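Local coordinates for protein nine-heme cytochrome C (Desulfovibrio desulfuricans, PDB 1OFW) that carries electrons through nine covalently bound haems and may form part of a transmembrane redox complex that passes electrons to the cytoplasm for sulfate reduction, at the heme c site. Sequence-based numbering; all coordinates share one arbitrary frame.

Site 1: the heme c site. Residues 183-190, 193, 260, 263-264, 267-268, 271, 279-281, 283-284, 287-288. With HEC (heme c), chain B.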
# COMPACT_ATOMS: atom_id res chain seq x y z
N ILE A 183 -26.58 14.27 1.00
CA ILE A 183 -25.65 15.25 0.46
C ILE A 183 -26.45 16.31 -0.28
O ILE A 183 -26.91 16.10 -1.41
CB ILE A 183 -24.61 14.59 -0.48
CG1 ILE A 183 -23.88 13.44 0.22
CG2 ILE A 183 -23.65 15.61 -1.03
CD1 ILE A 183 -22.89 12.71 -0.63
N ASP A 184 -26.65 17.44 0.38
CA ASP A 184 -27.55 18.47 -0.11
C ASP A 184 -26.87 19.84 -0.23
O ASP A 184 -27.64 20.77 -0.47
CB ASP A 184 -28.80 18.56 0.77
CG ASP A 184 -28.50 18.86 2.21
OD1 ASP A 184 -27.35 19.13 2.57
OD2 ASP A 184 -29.47 18.78 3.02
N ALA A 185 -25.57 19.93 -0.15
CA ALA A 185 -24.84 21.19 -0.16
C ALA A 185 -25.21 22.05 -1.37
O ALA A 185 -25.27 23.29 -1.28
CB ALA A 185 -23.34 20.94 -0.16
N LEU A 186 -25.45 21.39 -2.50
CA LEU A 186 -25.62 22.05 -3.79
C LEU A 186 -27.04 21.95 -4.31
O LEU A 186 -27.24 22.41 -5.46
CB LEU A 186 -24.65 21.43 -4.81
CG LEU A 186 -23.16 21.50 -4.44
CD1 LEU A 186 -22.31 20.66 -5.38
CD2 LEU A 186 -22.69 22.94 -4.39
N ALA A 187 -27.99 21.41 -3.58
CA ALA A 187 -29.23 20.94 -4.18
C ALA A 187 -29.96 22.06 -4.91
O ALA A 187 -30.17 23.13 -4.36
CB ALA A 187 -30.15 20.29 -3.16
N ASP A 188 -30.32 21.80 -6.15
CA ASP A 188 -30.92 22.80 -7.04
C ASP A 188 -31.63 22.07 -8.17
O ASP A 188 -32.84 21.91 -8.13
CB ASP A 188 -29.90 23.78 -7.56
CG ASP A 188 -30.45 24.78 -8.58
OD1 ASP A 188 -31.66 24.78 -8.87
OD2 ASP A 188 -29.62 25.52 -9.12
N LYS A 189 -30.88 21.62 -9.18
CA LYS A 189 -31.49 20.92 -10.29
C LYS A 189 -31.95 19.51 -9.92
O LYS A 189 -32.87 18.95 -10.54
CB LYS A 189 -30.53 20.87 -11.47
CG LYS A 189 -30.11 22.21 -12.04
CD LYS A 189 -29.15 22.01 -13.18
CE LYS A 189 -28.63 23.31 -13.77
NZ LYS A 189 -29.43 24.49 -13.38
N TYR A 190 -31.31 18.92 -8.91
CA TYR A 190 -31.65 17.62 -8.40
C TYR A 190 -31.96 17.66 -6.90
O TYR A 190 -31.58 18.64 -6.28
CB TYR A 190 -30.46 16.65 -8.69
CG TYR A 190 -30.20 16.56 -10.18
CD1 TYR A 190 -29.28 17.40 -10.81
CD2 TYR A 190 -30.88 15.61 -10.95
CE1 TYR A 190 -29.05 17.31 -12.16
CE2 TYR A 190 -30.64 15.53 -12.31
CZ TYR A 190 -29.74 16.37 -12.90
OH TYR A 190 -29.49 16.30 -14.26
N SER A 193 -28.44 13.89 -2.79
CA SER A 193 -28.00 12.52 -3.00
C SER A 193 -28.05 11.79 -1.69
O SER A 193 -27.37 12.22 -0.73
CB SER A 193 -26.58 12.56 -3.59
OG SER A 193 -26.16 11.25 -3.88
N MET A 260 -19.16 20.52 -6.86
CA MET A 260 -19.83 19.55 -7.72
C MET A 260 -18.87 18.57 -8.39
O MET A 260 -19.08 17.36 -8.44
CB MET A 260 -20.61 20.27 -8.84
CG MET A 260 -21.42 19.31 -9.69
SD MET A 260 -22.28 20.19 -10.99
CE MET A 260 -20.86 20.70 -11.96
N TYR A 263 -17.43 15.91 -5.91
CA TYR A 263 -18.29 14.76 -5.73
C TYR A 263 -18.26 13.87 -6.95
O TYR A 263 -18.07 12.65 -6.88
CB TYR A 263 -19.72 15.20 -5.46
CG TYR A 263 -20.01 15.84 -4.13
CD1 TYR A 263 -20.66 17.06 -4.08
CD2 TYR A 263 -19.68 15.27 -2.91
CE1 TYR A 263 -20.96 17.69 -2.89
CE2 TYR A 263 -19.97 15.88 -1.70
CZ TYR A 263 -20.61 17.11 -1.69
OH TYR A 263 -20.92 17.76 -0.50
N HIS A 264 -18.45 14.49 -8.13
CA HIS A 264 -18.51 13.63 -9.32
C HIS A 264 -17.26 12.84 -9.55
O HIS A 264 -17.24 11.66 -9.86
CB HIS A 264 -18.86 14.52 -10.52
CG HIS A 264 -20.30 14.89 -10.59
ND1 HIS A 264 -20.73 15.89 -11.45
CD2 HIS A 264 -21.39 14.41 -9.98
CE1 HIS A 264 -22.04 15.99 -11.31
NE2 HIS A 264 -22.50 15.12 -10.43
N CYS A 267 -16.88 10.06 -6.59
CA CYS A 267 -17.89 9.00 -6.65
C CYS A 267 -17.71 8.23 -7.95
O CYS A 267 -17.63 7.00 -8.00
CB CYS A 267 -19.31 9.58 -6.58
SG CYS A 267 -19.72 10.67 -5.23
N MET A 268 -17.66 8.93 -9.07
CA MET A 268 -17.54 8.26 -10.34
C MET A 268 -16.16 7.63 -10.53
O MET A 268 -16.02 6.64 -11.26
CB MET A 268 -17.80 9.20 -11.52
CG MET A 268 -19.16 9.87 -11.51
SD MET A 268 -19.27 11.03 -12.91
CE MET A 268 -20.91 11.68 -12.73
N HIS A 271 -16.33 4.22 -8.95
CA HIS A 271 -17.22 3.40 -9.77
C HIS A 271 -16.54 2.90 -11.05
O HIS A 271 -16.67 1.72 -11.41
CB HIS A 271 -18.51 4.17 -10.11
CG HIS A 271 -19.41 4.36 -8.92
ND1 HIS A 271 -20.52 5.16 -9.00
CD2 HIS A 271 -19.38 3.90 -7.65
CE1 HIS A 271 -21.15 5.17 -7.82
NE2 HIS A 271 -20.47 4.41 -6.98
N PRO A 279 -24.58 3.05 -10.64
CA PRO A 279 -24.85 3.93 -11.75
C PRO A 279 -23.67 4.12 -12.68
O PRO A 279 -22.53 4.27 -12.24
CB PRO A 279 -25.16 5.27 -11.06
CG PRO A 279 -24.38 5.21 -9.79
CD PRO A 279 -24.24 3.77 -9.39
N ARG A 280 -23.96 4.12 -13.98
CA ARG A 280 -23.04 4.61 -14.97
C ARG A 280 -22.84 6.11 -14.78
O ARG A 280 -23.71 6.78 -14.22
CB ARG A 280 -23.57 4.41 -16.39
CG ARG A 280 -23.87 2.95 -16.71
CD ARG A 280 -22.94 2.59 -17.85
NE ARG A 280 -23.11 1.28 -18.42
CZ ARG A 280 -23.34 0.87 -19.65
NH1 ARG A 280 -23.49 1.73 -20.65
NH2 ARG A 280 -23.43 -0.44 -19.86
N ASP A 281 -21.72 6.63 -15.27
CA ASP A 281 -21.48 8.06 -15.09
C ASP A 281 -22.45 8.91 -15.91
O ASP A 281 -22.60 10.10 -15.62
CB ASP A 281 -20.06 8.39 -15.51
CG ASP A 281 -18.96 7.74 -14.73
OD1 ASP A 281 -19.17 7.07 -13.68
OD2 ASP A 281 -17.80 7.91 -15.23
N ASP A 283 -25.69 8.35 -16.04
CA ASP A 283 -26.98 8.22 -15.39
C ASP A 283 -27.09 9.35 -14.36
O ASP A 283 -26.48 9.29 -13.31
CB ASP A 283 -27.15 6.86 -14.74
CG ASP A 283 -28.38 6.61 -13.93
OD1 ASP A 283 -29.09 7.58 -13.58
OD2 ASP A 283 -28.61 5.45 -13.54
N CYS A 284 -27.85 10.36 -14.68
CA CYS A 284 -27.92 11.58 -13.88
C CYS A 284 -29.03 11.53 -12.84
O CYS A 284 -29.16 12.56 -12.18
CB CYS A 284 -28.11 12.78 -14.80
SG CYS A 284 -26.88 12.83 -16.13
N CYS A 287 -28.01 8.77 -8.69
CA CYS A 287 -27.44 9.33 -7.46
C CYS A 287 -28.23 10.49 -6.89
O CYS A 287 -28.03 10.89 -5.75
CB CYS A 287 -26.01 9.84 -7.71
SG CYS A 287 -24.87 8.51 -8.15
N HIS A 288 -29.11 11.08 -7.68
CA HIS A 288 -29.94 12.21 -7.25
C HIS A 288 -31.14 12.37 -8.21
O HIS A 288 -30.97 12.68 -9.37
CB HIS A 288 -29.13 13.47 -7.21
CG HIS A 288 -28.11 13.75 -8.27
ND1 HIS A 288 -28.38 13.70 -9.62
CD2 HIS A 288 -26.81 14.08 -8.17
CE1 HIS A 288 -27.29 13.99 -10.31
NE2 HIS A 288 -26.30 14.24 -9.44
FE HEC B . -24.41 14.72 -9.99
CHA HEC B . -24.47 17.20 -7.68
CHB HEC B . -25.39 16.97 -12.45
CHC HEC B . -24.35 12.24 -12.37
CHD HEC B . -23.42 12.51 -7.64
NA HEC B . -24.79 16.67 -10.08
C1A HEC B . -24.81 17.53 -8.97
C2A HEC B . -25.26 18.85 -9.38
C3A HEC B . -25.57 18.76 -10.68
C4A HEC B . -25.24 17.43 -11.15
CMA HEC B . -26.20 19.85 -11.57
CAA HEC B . -25.39 20.08 -8.46
CBA HEC B . -26.58 19.88 -7.49
CGA HEC B . -27.94 20.21 -8.04
O1A HEC B . -28.03 21.03 -8.98
O2A HEC B . -28.89 19.61 -7.49
NB HEC B . -24.86 14.61 -11.94
C1B HEC B . -25.26 15.64 -12.78
C2B HEC B . -25.53 15.10 -14.11
C3B HEC B . -25.22 13.80 -14.08
C4B HEC B . -24.76 13.50 -12.74
CMB HEC B . -26.08 15.94 -15.27
CAB HEC B . -25.30 12.75 -15.20
CBB HEC B . -24.20 13.07 -16.26
NC HEC B . -24.02 12.77 -10.03
C1C HEC B . -24.03 11.87 -11.08
C2C HEC B . -23.74 10.55 -10.60
C3C HEC B . -23.54 10.62 -9.25
C4C HEC B . -23.66 12.03 -8.91
CMC HEC B . -23.74 9.27 -11.45
CAC HEC B . -23.33 9.49 -8.27
CBC HEC B . -22.21 8.48 -8.64
ND HEC B . -23.89 14.84 -8.08
C1D HEC B . -23.59 13.80 -7.22
C2D HEC B . -23.49 14.29 -5.87
C3D HEC B . -23.81 15.58 -5.88
C4D HEC B . -24.07 15.95 -7.26
CMD HEC B . -23.07 13.39 -4.68
CAD HEC B . -23.96 16.60 -4.71
CBD HEC B . -25.51 16.75 -4.44
CGD HEC B . -25.84 18.01 -3.63
O1D HEC B . -27.03 18.46 -3.75
O2D HEC B . -24.94 18.49 -2.92
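His264 contributes the broadest cover over this haem, standing upright on the distal side with its NE2 2.0 Å from HEC FE. It hangs from helix 259-273 with CG anti to its carbonyl carbon (chi1 -77°), so the imidazole drops straight toward the metal. Met268, one turn further along, runs out extended and lays its CE methyl against the rim of one His264 face. The same methyl touches the porphyrin meso carbon CHC. Met260, bent only at its last torsion, rests SD 3.6 Å from HEC C3A, over the pyrrole A side of the macrocycle. Tyr263 brings its ring carbon CD1 within 3.4 Å of HEC CAD, at the root of a propionate.

Opposite, His288 closes the CXXCH motif whose cysteine sulfurs, Cys284 SG and Cys287 SG, form thioethers with HEC CAB and CAC. Its CG sits in the crowded position between backbone N and carbonyl carbon (chi1 39°), and its NE2 completes a nearly linear axis, 176° across the iron. Tyr190 backs this ligand: His288 ND1 lies 3.3 Å above the Tyr190 ring plane, toward the rim. That phenol ring meets pyrroles A and B edge-to-face, CE1 reaching HEC CHB. Ser193 OG donates to Cys287 O, on a carbonyl lone pair, and may steady the motif's backbone.

Main-chain N-H groups hold the propionates. Asp188 N and Tyr190 N both give to HEC O2A, the former at 2.9 Å, while Lys189 N serves O1A of the same carboxylate; Leu186 N reaches HEC O2D of the other at 3.0 Å. Tyr190 O also approaches HEC O2A at 3.1 Å, a pair of acceptors that a proton on the propionate would ease, although the three N-H donors would tend to stabilise its charged form; the structure alone does not show which. With histidines in both axial positions, as is typical of low-spin haem iron, haem 9 serves as an electron-transfer centre near the C-terminal end of the protein.

Site 2: the heme c site. Residues 105, 108, 110-111, 114-115, 118, 120-122, 126, 204, 208, 211, 213-214, 217-218, 223-224, 226-227. With HEC (heme c), chain C.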
# COMPACT_ATOMS: atom_id res chain seq x y z
N THR A 105 -2.92 -3.21 -6.44
CA THR A 105 -4.01 -2.26 -6.18
C THR A 105 -4.65 -1.81 -7.49
O THR A 105 -5.81 -1.38 -7.47
CB THR A 105 -3.54 -1.03 -5.40
OG1 THR A 105 -2.62 -0.24 -6.18
CG2 THR A 105 -2.83 -1.38 -4.11
N ARG A 108 -6.57 -5.53 -9.47
CA ARG A 108 -7.54 -6.34 -8.76
C ARG A 108 -8.80 -5.50 -8.46
O ARG A 108 -8.68 -4.49 -7.79
CB ARG A 108 -7.00 -6.89 -7.44
CG ARG A 108 -5.80 -7.82 -7.67
CD ARG A 108 -5.10 -8.31 -6.44
NE ARG A 108 -6.02 -8.81 -5.43
CZ ARG A 108 -5.76 -8.99 -4.15
NH1 ARG A 108 -4.55 -8.74 -3.71
NH2 ARG A 108 -6.72 -9.43 -3.36
N GLU A 110 -11.26 -5.53 -6.47
CA GLU A 110 -11.66 -5.23 -5.09
C GLU A 110 -10.78 -4.13 -4.53
O GLU A 110 -11.15 -3.44 -3.58
CB GLU A 110 -11.65 -6.47 -4.21
CG GLU A 110 -10.31 -7.13 -4.03
CD GLU A 110 -10.01 -8.23 -5.03
OE1 GLU A 110 -10.50 -8.24 -6.16
OE2 GLU A 110 -9.24 -9.15 -4.70
N CYS A 111 -9.61 -3.92 -5.11
CA CYS A 111 -8.69 -2.89 -4.67
C CYS A 111 -8.77 -1.62 -5.50
O CYS A 111 -8.47 -0.52 -5.01
CB CYS A 111 -7.25 -3.42 -4.78
SG CYS A 111 -6.91 -5.06 -4.16
N CYS A 114 -11.17 1.91 -4.58
CA CYS A 114 -10.52 2.84 -3.68
C CYS A 114 -9.20 3.37 -4.27
O CYS A 114 -8.92 4.56 -4.20
CB CYS A 114 -10.26 2.16 -2.35
SG CYS A 114 -11.75 1.87 -1.39
N HIS A 115 -8.40 2.49 -4.83
CA HIS A 115 -7.06 2.93 -5.23
C HIS A 115 -7.09 3.76 -6.48
O HIS A 115 -6.08 4.38 -6.81
CB HIS A 115 -6.12 1.71 -5.26
CG HIS A 115 -5.69 1.41 -3.85
ND1 HIS A 115 -4.63 2.11 -3.30
CD2 HIS A 115 -6.11 0.56 -2.89
CE1 HIS A 115 -4.44 1.69 -2.05
NE2 HIS A 115 -5.33 0.75 -1.76
N VAL A 118 -7.42 7.16 -4.33
CA VAL A 118 -6.43 7.43 -3.28
C VAL A 118 -5.08 7.86 -3.85
O VAL A 118 -4.54 7.29 -4.80
CB VAL A 118 -6.28 6.17 -2.41
CG1 VAL A 118 -5.10 6.20 -1.45
CG2 VAL A 118 -7.60 5.98 -1.66
N PRO A 120 -1.64 7.98 -2.10
CA PRO A 120 -1.08 7.46 -0.86
C PRO A 120 -0.08 8.49 -0.35
O PRO A 120 0.65 9.12 -1.08
CB PRO A 120 -0.39 6.14 -1.27
CG PRO A 120 0.01 6.46 -2.67
CD PRO A 120 -1.14 7.24 -3.27
N LYS A 121 -0.11 8.64 0.96
CA LYS A 121 0.74 9.55 1.69
C LYS A 121 2.16 8.99 1.81
O LYS A 121 3.13 9.75 1.81
CB LYS A 121 0.19 9.71 3.08
CG LYS A 121 -0.98 10.58 3.33
CD LYS A 121 -1.23 10.72 4.83
CE LYS A 121 -1.53 9.43 5.58
NZ LYS A 121 -2.93 8.95 5.32
N ARG A 122 2.18 7.67 1.93
CA ARG A 122 3.45 6.97 2.06
C ARG A 122 4.39 7.63 3.11
O ARG A 122 5.51 8.01 2.86
CB ARG A 122 4.15 6.84 0.70
CG ARG A 122 3.32 5.87 -0.14
CD ARG A 122 3.87 5.55 -1.48
NE ARG A 122 2.95 4.68 -2.24
CZ ARG A 122 3.27 4.21 -3.43
NH1 ARG A 122 4.44 4.55 -3.95
NH2 ARG A 122 2.43 3.43 -4.09
N TRP A 126 3.92 3.88 6.51
CA TRP A 126 4.06 3.14 5.25
C TRP A 126 5.45 2.50 5.22
O TRP A 126 5.56 1.28 5.04
CB TRP A 126 3.80 4.05 4.07
CG TRP A 126 3.82 3.37 2.74
CD1 TRP A 126 2.88 2.56 2.18
CD2 TRP A 126 4.87 3.45 1.76
NE1 TRP A 126 3.26 2.12 0.95
CE2 TRP A 126 4.49 2.67 0.66
CE3 TRP A 126 6.09 4.13 1.74
CZ2 TRP A 126 5.30 2.54 -0.47
CZ3 TRP A 126 6.88 4.00 0.63
CH2 TRP A 126 6.49 3.21 -0.47
N LEU A 204 -17.09 -2.46 0.65
CA LEU A 204 -15.69 -2.32 0.28
C LEU A 204 -14.79 -3.10 1.23
O LEU A 204 -13.85 -3.76 0.78
CB LEU A 204 -15.29 -0.83 0.24
CG LEU A 204 -15.97 -0.05 -0.91
CD1 LEU A 204 -15.93 1.43 -0.68
CD2 LEU A 204 -15.37 -0.40 -2.28
N ILE A 208 -12.17 -7.28 1.01
CA ILE A 208 -10.74 -7.34 1.31
C ILE A 208 -10.43 -7.84 2.70
O ILE A 208 -9.33 -7.69 3.22
CB ILE A 208 -10.12 -5.94 1.14
CG1 ILE A 208 -10.63 -4.90 2.10
CG2 ILE A 208 -10.35 -5.48 -0.30
CD1 ILE A 208 -9.78 -3.66 2.22
N ASP A 211 -7.36 -10.15 3.08
CA ASP A 211 -6.24 -9.90 2.19
C ASP A 211 -5.02 -9.44 2.96
O ASP A 211 -5.02 -8.46 3.68
CB ASP A 211 -6.57 -8.87 1.10
CG ASP A 211 -5.43 -8.83 0.10
OD1 ASP A 211 -5.54 -9.51 -0.95
OD2 ASP A 211 -4.43 -8.13 0.33
N LEU A 213 -2.04 -8.39 2.09
CA LEU A 213 -1.36 -7.15 1.70
C LEU A 213 -2.11 -5.91 2.19
O LEU A 213 -1.56 -4.97 2.81
CB LEU A 213 -1.17 -7.17 0.18
CG LEU A 213 -0.49 -5.95 -0.41
CD1 LEU A 213 0.89 -5.70 0.18
CD2 LEU A 213 -0.43 -6.10 -1.93
N ALA A 214 -3.42 -5.92 1.94
CA ALA A 214 -4.25 -4.83 2.43
C ALA A 214 -4.15 -4.71 3.92
O ALA A 214 -3.97 -3.61 4.47
CB ALA A 214 -5.69 -5.05 1.99
N PHE A 217 -0.88 -2.88 5.12
CA PHE A 217 -0.67 -1.46 4.78
C PHE A 217 -1.83 -0.58 5.26
O PHE A 217 -1.60 0.62 5.45
CB PHE A 217 -0.42 -1.28 3.28
CG PHE A 217 1.02 -1.71 2.95
CD1 PHE A 217 1.32 -3.00 2.58
CD2 PHE A 217 2.01 -0.77 3.06
CE1 PHE A 217 2.66 -3.32 2.33
CE2 PHE A 217 3.32 -1.08 2.77
CZ PHE A 217 3.63 -2.35 2.37
N HIS A 218 -2.98 -1.17 5.50
CA HIS A 218 -4.13 -0.42 6.07
C HIS A 218 -3.95 -0.45 7.57
O HIS A 218 -4.60 -1.21 8.29
CB HIS A 218 -5.42 -1.07 5.63
CG HIS A 218 -5.69 -1.07 4.16
ND1 HIS A 218 -6.64 -1.87 3.61
CD2 HIS A 218 -5.16 -0.42 3.09
CE1 HIS A 218 -6.71 -1.70 2.29
NE2 HIS A 218 -5.78 -0.81 1.96
N ILE A 223 -7.96 4.37 8.76
CA ILE A 223 -7.34 4.69 7.49
C ILE A 223 -8.27 4.59 6.29
O ILE A 223 -8.12 5.35 5.33
CB ILE A 223 -6.07 3.83 7.27
CG1 ILE A 223 -5.14 4.47 6.24
CG2 ILE A 223 -6.43 2.40 6.91
CD1 ILE A 223 -3.73 3.94 6.16
N LEU A 224 -9.25 3.66 6.30
CA LEU A 224 -10.08 3.52 5.11
C LEU A 224 -11.00 4.73 4.96
O LEU A 224 -11.46 4.97 3.83
CB LEU A 224 -10.85 2.21 5.12
CG LEU A 224 -9.99 0.95 5.20
CD1 LEU A 224 -10.94 -0.27 5.27
CD2 LEU A 224 -9.01 0.86 4.04
N ALA A 226 -9.98 7.69 5.01
CA ALA A 226 -9.24 8.64 4.23
C ALA A 226 -9.32 8.38 2.73
O ALA A 226 -8.86 9.21 1.94
CB ALA A 226 -7.76 8.62 4.67
N THR A 227 -9.89 7.25 2.33
CA THR A 227 -10.16 6.98 0.92
C THR A 227 -10.86 8.16 0.27
O THR A 227 -10.52 8.62 -0.81
CB THR A 227 -11.06 5.77 0.73
OG1 THR A 227 -10.50 4.60 1.34
CG2 THR A 227 -11.21 5.49 -0.76
FE HEC C . -5.56 -0.05 0.09
CHA HEC C . -3.10 2.07 1.31
CHB HEC C . -3.17 -2.31 -0.74
CHC HEC C . -7.95 -2.20 -1.00
CHD HEC C . -7.92 2.30 0.81
NA HEC C . -3.57 -0.11 0.25
C1A HEC C . -2.72 0.86 0.73
C2A HEC C . -1.34 0.49 0.52
C3A HEC C . -1.35 -0.73 -0.08
C4A HEC C . -2.74 -1.12 -0.21
CMA HEC C . -0.15 -1.56 -0.55
CAA HEC C . -0.15 1.37 0.89
CBA HEC C . -0.00 2.55 -0.12
CGA HEC C . 0.62 2.08 -1.41
O1A HEC C . 1.69 1.43 -1.36
O2A HEC C . 0.07 2.29 -2.50
NB HEC C . -5.56 -1.88 -0.71
C1B HEC C . -4.47 -2.68 -1.01
C2B HEC C . -4.87 -3.89 -1.66
C3B HEC C . -6.21 -3.87 -1.75
C4B HEC C . -6.64 -2.61 -1.14
CMB HEC C . -3.84 -4.95 -2.14
CAB HEC C . -7.17 -4.89 -2.37
CBB HEC C . -7.07 -6.27 -1.71
NC HEC C . -7.54 0.06 -0.09
C1C HEC C . -8.35 -0.97 -0.53
C2C HEC C . -9.75 -0.56 -0.41
C3C HEC C . -9.75 0.71 0.05
C4C HEC C . -8.37 1.10 0.29
CMC HEC C . -10.95 -1.45 -0.79
CAC HEC C . -10.95 1.65 0.24
CBC HEC C . -12.00 1.13 1.26
ND HEC C . -5.49 1.81 0.82
C1D HEC C . -6.61 2.62 1.09
C2D HEC C . -6.16 3.85 1.71
C3D HEC C . -4.83 3.79 1.86
C4D HEC C . -4.42 2.52 1.32
CMD HEC C . -7.12 4.97 2.12
CAD HEC C . -3.88 4.81 2.52
CBD HEC C . -3.01 5.57 1.49
CGD HEC C . -1.82 6.24 2.24
O1D HEC C . -2.08 7.23 2.92
O2D HEC C . -0.67 5.77 2.15
O HOH W 1 -0.90 1.64 -4.71
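Helical torsions at Lys121 set its N-H and that of Arg122 side by side toward one haem propionate, and Arg122 then turns into the left-handed region (phi 47°). Lys121 N meets HEC O1D at 3.1 Å almost in line, whereas the bond from Arg122 N to O2D is weak. The Lys121 amine, on a poorly ordered chain curled at its last two torsions, forms a salt bridge to the same O1D.

The other propionate is gripped by side chains. Arg122 extends fully from CG to NE and offers NH2 to HEC O2A, close to its guanidinium plane and 3.1 Å away. Trp126, with CG anti to the backbone N (chi1 -176°), gives its indole NE1 to HEC O1A at 2.9 Å, tilted somewhat from the ring plane. Arg122 CG lies over the centre of that indole, packing the two donors together. Thr105 OG1, in the crowded rotamer, adds a water-mediated link to O2A. Its CG2 branch lies 3.8 Å above the centre of the His115 ring.

His115, which ends the CXXCH motif begun by the thioether-forming Cys111 and Cys114, and His218 bind HEC FE through their NE2 atoms at an angle of 179°. His218 is wedged between Leu224 CD2 on one face and backbone of Ala214 on the other. On its side of the porphyrin, Phe217 CB rests over pyrrole A, 3.4 Å from HEC C2A. At the thioether edge, Arg108 NH2 bridges Glu110 OE2 and Asp211 OD1, the latter at 2.7 Å and in the guanidinium plane. Asp211 OD2 in turn takes Ala214 N on its anti lone pair, linking this charged cluster to helix 212-217. Almost wholly buried, and with positive groups that may stabilise ionised propionates, haem 4 provides a redox centre lying asymmetrically between the two tetrahaem clusters.

About 24 Å separates the C-alpha centres of site 1 and site 2. No residue belongs to both, though strand 193-195 of site 1 and helix 197-206 of site 2 are neighbours in the chain. Site 1 is built from residues after 182, whereas site 2 combines two distant stretches, 105-126 and 204-227, and so ties the halves of the monomer together. At such separation direct exchange is likely to be slow, and electrons may pass instead through other haems of the C-terminal tetrahaem cluster.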